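Local atomic coordinates of trehalose-6-phosphate phosphatase (Cryptococcus neoformans, PDB entry 5DX9), a protein that belongs to the trehalose-phosphatase family of the HAD clan and holds a magnesium ion and a two-sugar glycan in its pocket. Residues Lys36-Ala41 with Thr140-Asn145; Ala87-Phe92 with Asn180-Pro185. All blocks are in the same frame, centred on the assembly; numbering follows the deposited sequence.

Interaction 1 (Lys36-Ala41 with Thr140-Asn145); sequences KVPSHA and TWHYRN. With GLC (alpha-D-glucopyranose), chain B; G6P (6-O-phosphono-alpha-D-glucopyranose), chain C.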
ATOM      1  N   LYS A  36      -2.287 -17.380  -9.973  1.00 48.42           N
ATOM      2  CA  LYS A  36      -3.116 -17.338 -11.176  1.00 47.98           C
ATOM      3  C   LYS A  36      -4.415 -16.557 -10.993  1.00 46.44           C
ATOM      4  O   LYS A  36      -4.780 -15.741 -11.842  1.00 46.41           O
ATOM      5  CB  LYS A  36      -3.445 -18.759 -11.641  1.00 48.75           C
ATOM      6  CG  LYS A  36      -2.417 -19.374 -12.577  1.00 51.57           C
ATOM      7  CD  LYS A  36      -1.089 -19.621 -11.886  1.00 55.48           C
ATOM      8  CE  LYS A  36      -0.044 -20.146 -12.868  1.00 59.61           C
ATOM      9  NZ  LYS A  36       0.254 -19.167 -13.952  1.00 57.16           N
ATOM     10  N   VAL A  37      -5.110 -16.807  -9.887  1.00 49.38           N
ATOM     11  CA  VAL A  37      -6.445 -16.248  -9.687  1.00 49.15           C
ATOM     12  C   VAL A  37      -6.523 -15.301  -8.489  1.00 48.49           C
ATOM     13  O   VAL A  37      -6.189 -15.684  -7.371  1.00 50.16           O
ATOM     14  CB  VAL A  37      -7.486 -17.365  -9.496  1.00 49.81           C
ATOM     15  CG1 VAL A  37      -8.894 -16.789  -9.585  1.00 51.97           C
ATOM     16  CG2 VAL A  37      -7.282 -18.462 -10.531  1.00 45.96           C
ATOM     17  N   PRO A  38      -6.988 -14.064  -8.726  1.00 47.69           N
ATOM     18  CA  PRO A  38      -7.079 -12.988  -7.728  1.00 45.94           C
ATOM     19  C   PRO A  38      -7.755 -13.396  -6.417  1.00 51.47           C
ATOM     20  O   PRO A  38      -7.294 -12.997  -5.345  1.00 49.81           O
ATOM     21  CB  PRO A  38      -7.910 -11.921  -8.446  1.00 47.57           C
ATOM     22  CG  PRO A  38      -7.590 -12.119  -9.885  1.00 47.70           C
ATOM     23  CD  PRO A  38      -7.416 -13.612 -10.062  1.00 46.15           C
ATOM     24  N   SER A  39      -8.826 -14.179  -6.501  1.00 52.94           N
ATOM     25  CA  SER A  39      -9.591 -14.554  -5.315  1.00 50.92           C
ATOM     26  C   SER A  39      -8.923 -15.682  -4.536  1.00 52.44           C
ATOM     27  O   SER A  39      -9.300 -15.969  -3.399  1.00 53.61           O
ATOM     28  CB  SER A  39     -11.010 -14.971  -5.703  1.00 54.31           C
ATOM     29  OG  SER A  39     -10.994 -16.156  -6.480  1.00 50.74           O
ATOM     30  N   HIS A  40      -7.928 -16.315  -5.147  1.00 51.56           N
ATOM     31  CA  HIS A  40      -7.244 -17.438  -4.516  1.00 51.22           C
ATOM     32  C   HIS A  40      -6.040 -17.012  -3.670  1.00 55.78           C
ATOM     33  O   HIS A  40      -5.363 -17.854  -3.073  1.00 53.47           O
ATOM     34  CB  HIS A  40      -6.797 -18.439  -5.579  1.00 47.43           C
ATOM     35  CG  HIS A  40      -7.935 -19.033  -6.353  1.00 56.43           C
ATOM     36  ND1 HIS A  40      -9.236 -18.628  -6.195  1.00 57.30           N
ATOM     37  CD2 HIS A  40      -7.945 -20.010  -7.296  1.00 56.75           C
ATOM     38  CE1 HIS A  40     -10.014 -19.328  -7.007  1.00 58.84           C
ATOM     39  NE2 HIS A  40      -9.262 -20.168  -7.681  1.00 61.57           N
ATOM     40  N   ALA A  41      -5.778 -15.709  -3.618  1.00 53.67           N
ATOM     41  CA  ALA A  41      -4.648 -15.187  -2.853  1.00 49.02           C
ATOM     42  C   ALA A  41      -4.975 -15.107  -1.364  1.00 51.52           C
ATOM     43  O   ALA A  41      -4.981 -14.025  -0.776  1.00 49.51           O
ATOM     44  CB  ALA A  41      -4.242 -13.821  -3.379  1.00 45.93           C
ATOM     45  N   THR A 140      -9.823  -3.047 -12.544  1.00 42.42           N
ATOM     46  CA  THR A 140      -8.653  -3.802 -12.965  1.00 45.25           C
ATOM     47  C   THR A 140      -8.989  -4.774 -14.085  1.00 44.04           C
ATOM     48  O   THR A 140      -9.967  -5.514 -13.998  1.00 42.65           O
ATOM     49  CB  THR A 140      -8.044  -4.590 -11.797  1.00 43.67           C
ATOM     50  OG1 THR A 140      -7.711  -3.689 -10.735  1.00 44.93           O
ATOM     51  CG2 THR A 140      -6.795  -5.332 -12.250  1.00 43.69           C
ATOM     52  N   TRP A 141      -8.176  -4.760 -15.133  1.00 42.29           N
ATOM     53  CA  TRP A 141      -8.286  -5.741 -16.205  1.00 43.11           C
ATOM     54  C   TRP A 141      -7.129  -6.729 -16.115  1.00 43.36           C
ATOM     55  O   TRP A 141      -5.964  -6.341 -16.200  1.00 42.73           O
ATOM     56  CB  TRP A 141      -8.302  -5.055 -17.573  1.00 39.25           C
ATOM     57  CG  TRP A 141      -8.458  -6.006 -18.728  1.00 45.73           C
ATOM     58  CD1 TRP A 141      -9.574  -6.728 -19.054  1.00 43.30           C
ATOM     59  CD2 TRP A 141      -7.472  -6.326 -19.721  1.00 42.48           C
ATOM     60  NE1 TRP A 141      -9.339  -7.479 -20.181  1.00 42.51           N
ATOM     61  CE2 TRP A 141      -8.058  -7.255 -20.606  1.00 43.26           C
ATOM     62  CE3 TRP A 141      -6.150  -5.927 -19.938  1.00 42.15           C
ATOM     63  CZ2 TRP A 141      -7.368  -7.782 -21.697  1.00 47.08           C
ATOM     64  CZ3 TRP A 141      -5.466  -6.457 -21.019  1.00 45.79           C
ATOM     65  CH2 TRP A 141      -6.076  -7.374 -21.885  1.00 45.79           C
ATOM     66  N   HIS A 142      -7.457  -8.005 -15.930  1.00 42.85           N
ATOM     67  CA  HIS A 142      -6.451  -9.052 -15.814  1.00 41.37           C
ATOM     68  C   HIS A 142      -6.243  -9.777 -17.138  1.00 44.14           C
ATOM     69  O   HIS A 142      -7.205 -10.070 -17.844  1.00 46.16           O
ATOM     70  CB  HIS A 142      -6.852 -10.069 -14.745  1.00 42.25           C
ATOM     71  CG  HIS A 142      -6.983  -9.493 -13.373  1.00 44.83           C
ATOM     72  ND1 HIS A 142      -5.903  -9.289 -12.544  1.00 45.65           N
ATOM     73  CD2 HIS A 142      -8.075  -9.095 -12.670  1.00 45.74           C
ATOM     74  CE1 HIS A 142      -6.316  -8.781 -11.397  1.00 45.24           C
ATOM     75  NE2 HIS A 142      -7.629  -8.654 -11.449  1.00 45.23           N
ATOM     76  N   TYR A 143      -4.990 -10.081 -17.467  1.00 41.11           N
ATOM     77  CA  TYR A 143      -4.704 -10.892 -18.647  1.00 42.96           C
ATOM     78  C   TYR A 143      -3.661 -11.965 -18.337  1.00 41.51           C
ATOM     79  O   TYR A 143      -3.051 -12.519 -19.249  1.00 44.20           O
ATOM     80  CB  TYR A 143      -4.236 -10.015 -19.815  1.00 41.13           C
ATOM     81  CG  TYR A 143      -2.921  -9.313 -19.572  1.00 45.60           C
ATOM     82  CD1 TYR A 143      -1.715  -9.894 -19.950  1.00 45.45           C
ATOM     83  CD2 TYR A 143      -2.882  -8.068 -18.960  1.00 47.10           C
ATOM     84  CE1 TYR A 143      -0.509  -9.255 -19.724  1.00 46.93           C
ATOM     85  CE2 TYR A 143      -1.684  -7.422 -18.729  1.00 46.93           C
ATOM     86  CZ  TYR A 143      -0.500  -8.018 -19.113  1.00 51.18           C
ATOM     87  OH  TYR A 143       0.692  -7.367 -18.879  1.00 46.81           O
ATOM     88  N   ARG A 144      -3.469 -12.263 -17.053  1.00 40.88           N
ATOM     89  CA  ARG A 144      -2.472 -13.250 -16.645  1.00 42.45           C
ATOM     90  C   ARG A 144      -2.786 -14.644 -17.186  1.00 44.42           C
ATOM     91  O   ARG A 144      -1.884 -15.457 -17.388  1.00 43.36           O
ATOM     92  CB  ARG A 144      -2.352 -13.306 -15.118  1.00 45.76           C
ATOM     93  CG  ARG A 144      -1.353 -14.350 -14.622  1.00 45.21           C
ATOM     94  CD  ARG A 144      -1.222 -14.353 -13.102  1.00 43.58           C
ATOM     95  NE  ARG A 144      -0.708 -13.081 -12.609  1.00 45.82           N
ATOM     96  CZ  ARG A 144       0.570 -12.718 -12.654  1.00 44.63           C
ATOM     97  NH1 ARG A 144       1.476 -13.536 -13.168  1.00 42.00           N
ATOM     98  NH2 ARG A 144       0.940 -11.533 -12.189  1.00 44.15           N
ATOM     99  N   ASN A 145      -4.062 -14.921 -17.425  1.00 43.00           N
ATOM    100  CA  ASN A 145      -4.457 -16.232 -17.921  1.00 43.11           C
ATOM    101  C   ASN A 145      -4.926 -16.188 -19.369  1.00 45.94           C
ATOM    102  O   ASN A 145      -5.632 -17.083 -19.835  1.00 45.05           O
ATOM    103  CB  ASN A 145      -5.538 -16.830 -17.023  1.00 47.23           C
ATOM    104  CG  ASN A 145      -5.032 -17.104 -15.617  1.00 48.38           C
ATOM    105  OD1 ASN A 145      -3.965 -17.689 -15.434  1.00 48.21           O
ATOM    106  ND2 ASN A 145      -5.790 -16.664 -14.617  1.00 46.99           N
TER
HETATM  107  C1  GLC B   1      -2.649  -9.073  -8.468  1.00 44.31           C
HETATM  108  C2  GLC B   1      -2.119  -9.434  -9.856  1.00 43.93           C
HETATM  109  C3  GLC B   1      -2.875 -10.620 -10.439  1.00 44.26           C
HETATM  110  C4  GLC B   1      -2.903 -11.794  -9.468  1.00 44.56           C
HETATM  111  C5  GLC B   1      -3.414 -11.350  -8.100  1.00 43.01           C
HETATM  112  C6  GLC B   1      -3.276 -12.453  -7.052  1.00 44.02           C
HETATM  113  O2  GLC B   1      -2.227  -8.287 -10.720  1.00 46.28           O
HETATM  114  O3  GLC B   1      -2.248 -11.033 -11.658  1.00 47.35           O
HETATM  115  O4  GLC B   1      -3.736 -12.821 -10.030  1.00 50.19           O
HETATM  116  O5  GLC B   1      -2.680 -10.225  -7.624  1.00 44.36           O
HETATM  117  O6  GLC B   1      -1.939 -12.972  -7.053  1.00 42.54           O
HETATM  118  C1  G6P C   2      -4.390  -7.944  -7.325  1.00 43.13           C
HETATM  119  C2  G6P C   2      -5.845  -7.496  -7.358  1.00 45.05           C
HETATM  120  C3  G6P C   2      -6.034  -6.272  -8.232  1.00 47.04           C
HETATM  121  C4  G6P C   2      -5.180  -5.129  -7.722  1.00 48.43           C
HETATM  122  C5  G6P C   2      -3.735  -5.512  -7.351  1.00 47.92           C
HETATM  123  C6  G6P C   2      -3.216  -4.685  -6.158  1.00 44.86           C
HETATM  124  O1  G6P C   2      -3.952  -8.483  -8.575  1.00 43.69           O
HETATM  125  O2  G6P C   2      -6.654  -8.573  -7.827  1.00 46.41           O
HETATM  126  O3  G6P C   2      -7.397  -5.828  -8.179  1.00 49.05           O
HETATM  127  O4  G6P C   2      -5.220  -4.149  -8.769  1.00 43.36           O
HETATM  128  O5  G6P C   2      -3.536  -6.870  -6.928  1.00 41.98           O
HETATM  129  O6  G6P C   2      -2.980  -5.524  -4.999  1.00 46.74           O
HETATM  130  P   G6P C   2      -1.896  -5.108  -3.856  1.00 44.37           P
HETATM  131  O1P G6P C   2      -2.282  -5.657  -2.394  1.00 44.09           O
HETATM  132  O2P G6P C   2      -0.582  -5.684  -4.220  1.00 42.70           O
HETATM  133  O3P G6P C   2      -1.818  -3.501  -3.856  1.00 44.18           O
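Pro-38 lays its CG over one face of the His-142 imidazole, a CH-pi contact with the carbon 3.9 Å from the ring centroid and 16° off the normal. On the opposite face sits CG2 of Thr-140, two residues back on the same strand, so the ring is sandwiched, toward its rim, between a proline carbon and a methyl. Its edge is turned to the glycan: CE1 of His-142 comes to 3.6 Å from O2 of G6P, while NE2 is hydrogen-bonded to OE1 of Glu-133. The second meeting point joins Lys-36 to Arg-144 and Asn-145; the CA atoms of Lys-36 and Arg-144 are 6.9 Å apart. Asn-145 ND2 gives a hydrogen bond to the backbone O of Lys-36 at 3.1 Å; it is bent (143° at the hydrogen) and arrives from above the carbonyl plane. The amide oxygen OD1 meanwhile rests 3.7 Å from CG of Lys-36, the two side chains crossing at about a right angle.

Glucose lies against both segments, bonded to Arg-144 and close to the backbone of Lys-36 and Pro-38. Arg-144 runs out with CG anti to the backbone N (chi1 178°) and then bends at chi3, which brings the edge of its guanidinium to the sugar. NE donates a nearly straight bond to O3 of GLC at 2.7 Å, and NH2 adds a weak one to the same oxygen, so a single hydroxyl is gripped twice.

One step further out, Arg-68 binds the carbonyl O of Pro-38, and Glu-133 also reaches G6P. Lys-36 to Ala-41 belong to the loop between strand 21-25 and helix 45-56, which here closes against the end of strand 139-142; that strand lies between 131-134 and 180-185 in the four-stranded antiparallel sheet, with helix 148-166 packed under Trp-141.

Interaction 2 (Ala87-Phe92 with Asn180-Pro185); sequences AEHGSF and NLEVRP. With G6P (6-O-phosphono-alpha-D-glucopyranose), chain C; GLC (alpha-D-glucopyranose), chain B.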
ATOM      1  N   ALA A  87      -7.890   0.161   1.213  1.00 53.45           N
ATOM      2  CA  ALA A  87      -8.265  -0.567   0.008  1.00 47.23           C
ATOM      3  C   ALA A  87      -8.262   0.320  -1.226  1.00 45.74           C
ATOM      4  O   ALA A  87      -8.462   1.531  -1.138  1.00 47.41           O
ATOM      5  CB  ALA A  87      -9.633  -1.210   0.187  1.00 50.82           C
ATOM      6  N   GLU A  88      -8.027  -0.306  -2.375  1.00 46.44           N
ATOM      7  CA  GLU A  88      -8.092   0.363  -3.670  1.00 49.08           C
ATOM      8  C   GLU A  88      -7.154   1.564  -3.745  1.00 50.57           C
ATOM      9  O   GLU A  88      -7.540   2.647  -4.188  1.00 50.50           O
ATOM     10  CB  GLU A  88      -9.534   0.779  -3.974  1.00 48.17           C
ATOM     11  CG  GLU A  88     -10.524  -0.376  -3.831  1.00 47.38           C
ATOM     12  CD  GLU A  88     -11.842  -0.134  -4.541  1.00 48.97           C
ATOM     13  OE1 GLU A  88     -11.846   0.546  -5.588  1.00 47.62           O
ATOM     14  OE2 GLU A  88     -12.876  -0.632  -4.051  1.00 48.00           O
ATOM     15  N   HIS A  89      -5.920   1.356  -3.293  1.00 49.47           N
ATOM     16  CA  HIS A  89      -4.850   2.338  -3.444  1.00 47.11           C
ATOM     17  C   HIS A  89      -5.097   3.623  -2.665  1.00 49.08           C
ATOM     18  O   HIS A  89      -4.745   4.711  -3.119  1.00 52.03           O
ATOM     19  CB  HIS A  89      -4.642   2.656  -4.927  1.00 46.77           C
ATOM     20  CG  HIS A  89      -4.268   1.459  -5.742  1.00 48.73           C
ATOM     21  ND1 HIS A  89      -2.975   0.995  -5.835  1.00 46.09           N
ATOM     22  CD2 HIS A  89      -5.023   0.619  -6.492  1.00 47.67           C
ATOM     23  CE1 HIS A  89      -2.946  -0.076  -6.610  1.00 47.35           C
ATOM     24  NE2 HIS A  89      -4.177  -0.323  -7.021  1.00 48.14           N
ATOM     25  N   GLY A  90      -5.695   3.494  -1.487  1.00 51.38           N
ATOM     26  CA  GLY A  90      -5.878   4.635  -0.610  1.00 52.39           C
ATOM     27  C   GLY A  90      -7.138   5.429  -0.887  1.00 57.76           C
ATOM     28  O   GLY A  90      -7.261   6.580  -0.462  1.00 57.79           O
ATOM     29  N   SER A  91      -8.078   4.819  -1.601  1.00 56.67           N
ATOM     30  CA  SER A  91      -9.372   5.447  -1.837  1.00 58.06           C
ATOM     31  C   SER A  91     -10.330   5.101  -0.698  1.00 62.85           C
ATOM     32  O   SER A  91     -11.379   5.727  -0.541  1.00 63.06           O
ATOM     33  CB  SER A  91      -9.948   5.007  -3.182  1.00 53.84           C
ATOM     34  OG  SER A  91     -10.200   3.617  -3.189  1.00 56.19           O
ATOM     35  N   PHE A  92      -9.955   4.101   0.096  1.00 61.05           N
ATOM     36  CA  PHE A  92     -10.727   3.711   1.272  1.00 60.24           C
ATOM     37  C   PHE A  92      -9.808   3.381   2.439  1.00 62.15           C
ATOM     38  O   PHE A  92      -8.709   2.859   2.245  1.00 59.10           O
ATOM     39  CB  PHE A  92     -11.622   2.512   0.963  1.00 57.84           C
ATOM     40  CG  PHE A  92     -12.676   2.795  -0.062  1.00 64.26           C
ATOM     41  CD1 PHE A  92     -13.742   3.627   0.240  1.00 66.05           C
ATOM     42  CD2 PHE A  92     -12.608   2.228  -1.323  1.00 57.41           C
ATOM     43  CE1 PHE A  92     -14.718   3.892  -0.699  1.00 66.63           C
ATOM     44  CE2 PHE A  92     -13.583   2.488  -2.267  1.00 60.17           C
ATOM     45  CZ  PHE A  92     -14.640   3.321  -1.954  1.00 61.77           C
ATOM     46  N   ASN A 180      -1.610  -6.977 -15.370  1.00 45.15           N
ATOM     47  CA  ASN A 180      -2.903  -6.307 -15.344  1.00 44.09           C
ATOM     48  C   ASN A 180      -2.797  -4.846 -15.753  1.00 44.90           C
ATOM     49  O   ASN A 180      -1.706  -4.273 -15.786  1.00 45.10           O
ATOM     50  CB  ASN A 180      -3.551  -6.428 -13.949  1.00 43.66           C
ATOM     51  CG  ASN A 180      -2.998  -5.425 -12.924  1.00 40.42           C
ATOM     52  OD1 ASN A 180      -2.925  -4.220 -13.172  1.00 41.53           O
ATOM     53  ND2 ASN A 180      -2.641  -5.927 -11.750  1.00 40.77           N
ATOM     54  N   LEU A 181      -3.946  -4.252 -16.057  1.00 44.05           N
ATOM     55  CA  LEU A 181      -4.083  -2.804 -16.134  1.00 42.43           C
ATOM     56  C   LEU A 181      -5.091  -2.355 -15.084  1.00 42.31           C
ATOM     57  O   LEU A 181      -6.104  -3.020 -14.867  1.00 44.44           O
ATOM     58  CB  LEU A 181      -4.539  -2.357 -17.521  1.00 45.44           C
ATOM     59  CG  LEU A 181      -3.522  -2.340 -18.655  1.00 48.92           C
ATOM     60  CD1 LEU A 181      -4.148  -1.720 -19.898  1.00 47.30           C
ATOM     61  CD2 LEU A 181      -2.262  -1.595 -18.244  1.00 45.48           C
ATOM     62  N   GLU A 182      -4.817  -1.230 -14.432  1.00 42.61           N
ATOM     63  CA  GLU A 182      -5.752  -0.687 -13.457  1.00 42.41           C
ATOM     64  C   GLU A 182      -5.889   0.822 -13.603  1.00 41.87           C
ATOM     65  O   GLU A 182      -4.922   1.519 -13.901  1.00 42.27           O
ATOM     66  CB  GLU A 182      -5.313  -1.036 -12.037  1.00 44.50           C
ATOM     67  CG  GLU A 182      -6.373  -0.754 -10.986  1.00 43.63           C
ATOM     68  CD  GLU A 182      -5.981  -1.261  -9.614  1.00 47.29           C
ATOM     69  OE1 GLU A 182      -6.851  -1.279  -8.712  1.00 46.61           O
ATOM     70  OE2 GLU A 182      -4.803  -1.645  -9.439  1.00 44.71           O
ATOM     71  N   VAL A 183      -7.101   1.321 -13.409  1.00 44.20           N
ATOM     72  CA  VAL A 183      -7.334   2.758 -13.430  1.00 41.70           C
ATOM     73  C   VAL A 183      -7.857   3.175 -12.071  1.00 41.35           C
ATOM     74  O   VAL A 183      -8.790   2.567 -11.548  1.00 43.34           O
ATOM     75  CB  VAL A 183      -8.332   3.172 -14.526  1.00 39.87           C
ATOM     76  CG1 VAL A 183      -8.486   4.686 -14.550  1.00 41.64           C
ATOM     77  CG2 VAL A 183      -7.878   2.656 -15.881  1.00 39.37           C
ATOM     78  N   ARG A 184      -7.238   4.198 -11.493  1.00 42.11           N
ATOM     79  CA  ARG A 184      -7.637   4.704 -10.185  1.00 43.92           C
ATOM     80  C   ARG A 184      -7.832   6.204 -10.247  1.00 41.27           C
ATOM     81  O   ARG A 184      -7.410   6.846 -11.205  1.00 42.61           O
ATOM     82  CB  ARG A 184      -6.592   4.370  -9.118  1.00 45.70           C
ATOM     83  CG  ARG A 184      -5.278   5.129  -9.283  1.00 45.79           C
ATOM     84  CD  ARG A 184      -4.511   5.206  -7.971  1.00 45.12           C
ATOM     85  NE  ARG A 184      -3.100   5.505  -8.184  1.00 45.02           N
ATOM     86  CZ  ARG A 184      -2.607   6.723  -8.393  1.00 50.40           C
ATOM     87  NH1 ARG A 184      -3.410   7.781  -8.425  1.00 47.05           N
ATOM     88  NH2 ARG A 184      -1.304   6.883  -8.577  1.00 50.26           N
ATOM     89  N   PRO A 185      -8.473   6.770  -9.217  1.00 43.15           N
ATOM     90  CA  PRO A 185      -8.570   8.224  -9.116  1.00 43.65           C
ATOM     91  C   PRO A 185      -7.176   8.821  -9.016  1.00 46.68           C
ATOM     92  O   PRO A 185      -6.319   8.259  -8.329  1.00 44.41           O
ATOM     93  CB  PRO A 185      -9.370   8.440  -7.827  1.00 47.19           C
ATOM     94  CG  PRO A 185     -10.083   7.147  -7.593  1.00 49.06           C
ATOM     95  CD  PRO A 185      -9.150   6.090  -8.102  1.00 44.96           C
TER
HETATM   96  C1  G6P C   2      -4.390  -7.944  -7.325  1.00 43.13           C
HETATM   97  C2  G6P C   2      -5.845  -7.496  -7.358  1.00 45.05           C
HETATM   98  C3  G6P C   2      -6.034  -6.272  -8.232  1.00 47.04           C
HETATM   99  C4  G6P C   2      -5.180  -5.129  -7.722  1.00 48.43           C
HETATM  100  C5  G6P C   2      -3.735  -5.512  -7.351  1.00 47.92           C
HETATM  101  C6  G6P C   2      -3.216  -4.685  -6.158  1.00 44.86           C
HETATM  102  O1  G6P C   2      -3.952  -8.483  -8.575  1.00 43.69           O
HETATM  103  O2  G6P C   2      -6.654  -8.573  -7.827  1.00 46.41           O
HETATM  104  O3  G6P C   2      -7.397  -5.828  -8.179  1.00 49.05           O
HETATM  105  O4  G6P C   2      -5.220  -4.149  -8.769  1.00 43.36           O
HETATM  106  O5  G6P C   2      -3.536  -6.870  -6.928  1.00 41.98           O
HETATM  107  O6  G6P C   2      -2.980  -5.524  -4.999  1.00 46.74           O
HETATM  108  P   G6P C   2      -1.896  -5.108  -3.856  1.00 44.37           P
HETATM  109  O1P G6P C   2      -2.282  -5.657  -2.394  1.00 44.09           O
HETATM  110  O2P G6P C   2      -0.582  -5.684  -4.220  1.00 42.70           O
HETATM  111  O3P G6P C   2      -1.818  -3.501  -3.856  1.00 44.18           O
HETATM  112  C1  GLC B   1      -2.649  -9.073  -8.468  1.00 44.31           C
HETATM  113  C2  GLC B   1      -2.119  -9.434  -9.856  1.00 43.93           C
HETATM  114  C3  GLC B   1      -2.875 -10.620 -10.439  1.00 44.26           C
HETATM  115  C4  GLC B   1      -2.903 -11.794  -9.468  1.00 44.56           C
HETATM  116  C5  GLC B   1      -3.414 -11.350  -8.100  1.00 43.01           C
HETATM  117  C6  GLC B   1      -3.276 -12.453  -7.052  1.00 44.02           C
HETATM  118  O2  GLC B   1      -2.227  -8.287 -10.720  1.00 46.28           O
HETATM  119  O3  GLC B   1      -2.248 -11.033 -11.658  1.00 47.35           O
HETATM  120  O4  GLC B   1      -3.736 -12.821 -10.030  1.00 50.19           O
HETATM  121  O5  GLC B   1      -2.680 -10.225  -7.624  1.00 44.36           O
HETATM  122  O6  GLC B   1      -1.939 -12.972  -7.053  1.00 42.54           O
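His-89 reaches across to Glu-182 from a tight turn whose first residue, Ala-87, ends strand 84-87. Ala-87 pairs through its backbone N and O with Phe-92, and Ser-91 and Phe-92 both face it, which makes a classic beta bulge. Glu-88 sends its carboxylate to the backbone N of Lys-136 and Ala-137 and to the hydroxyl of Ser-138, tying the turn to the loop that joins strands 131-134 and 139-142.

His-89 carries the contact. With CG anti to its carbonyl carbon (chi1 -60°), the imidazole points at strand 180-185, and NE2 donates to OE2 of Glu-182 at 2.8 Å. The bond is bent, 146° at the hydrogen, and meets the oxygen from above the carboxylate plane, ring and carboxylate being turned 69° apart. Glu-182 comes from the opposite direction on an extended chain, and its OE2 also accepts from O4 of G6P at 2.6 Å; OE1 makes a salt bridge with Lys-135. This His-carboxylate pair spans the cleft between the main, largely parallel sheet of the HAD core and the antiparallel sheet of the cap, and probably fixes the rotation of the carboxylate that holds the sugar. At the root of the side chain, CB of His-89 packs on CD of Arg-184 at 4.0 Å.

Glu-88, His-89 and Gly-90 all take positive phi, which makes the tight reversal after Ala-87. Ser-91 then folds its OG back to the carbonyl O of Glu-88, 3.0 Å away, bracing the turn from within. At the start of the facing strand, Asn-180 ND2 donates to O2 of GLC at 2.6 Å.

Interactions 1 and 2 lie 15 Å apart, centre to centre, and share the cap sheet, where strands 139-142 and 180-185 are neighbours: Trp-141 N sits 2.7 Å from Leu-181 O, a probable hydrogen bond. Both close the same pocket from core to cap, one at the glucose end through the loop 36-41, the other beside G6P through the turn 87-92. Thr-140 packs directly on Glu-182, OG1 to CD 3.2 Å, so residues of both contacts come close to O4 of G6P. The side chain of His-89 is about 8 Å from the magnesium ion and that of Arg-144 about 10 Å; Asn-26, Asp-28 and Asp-212 make up the metal site.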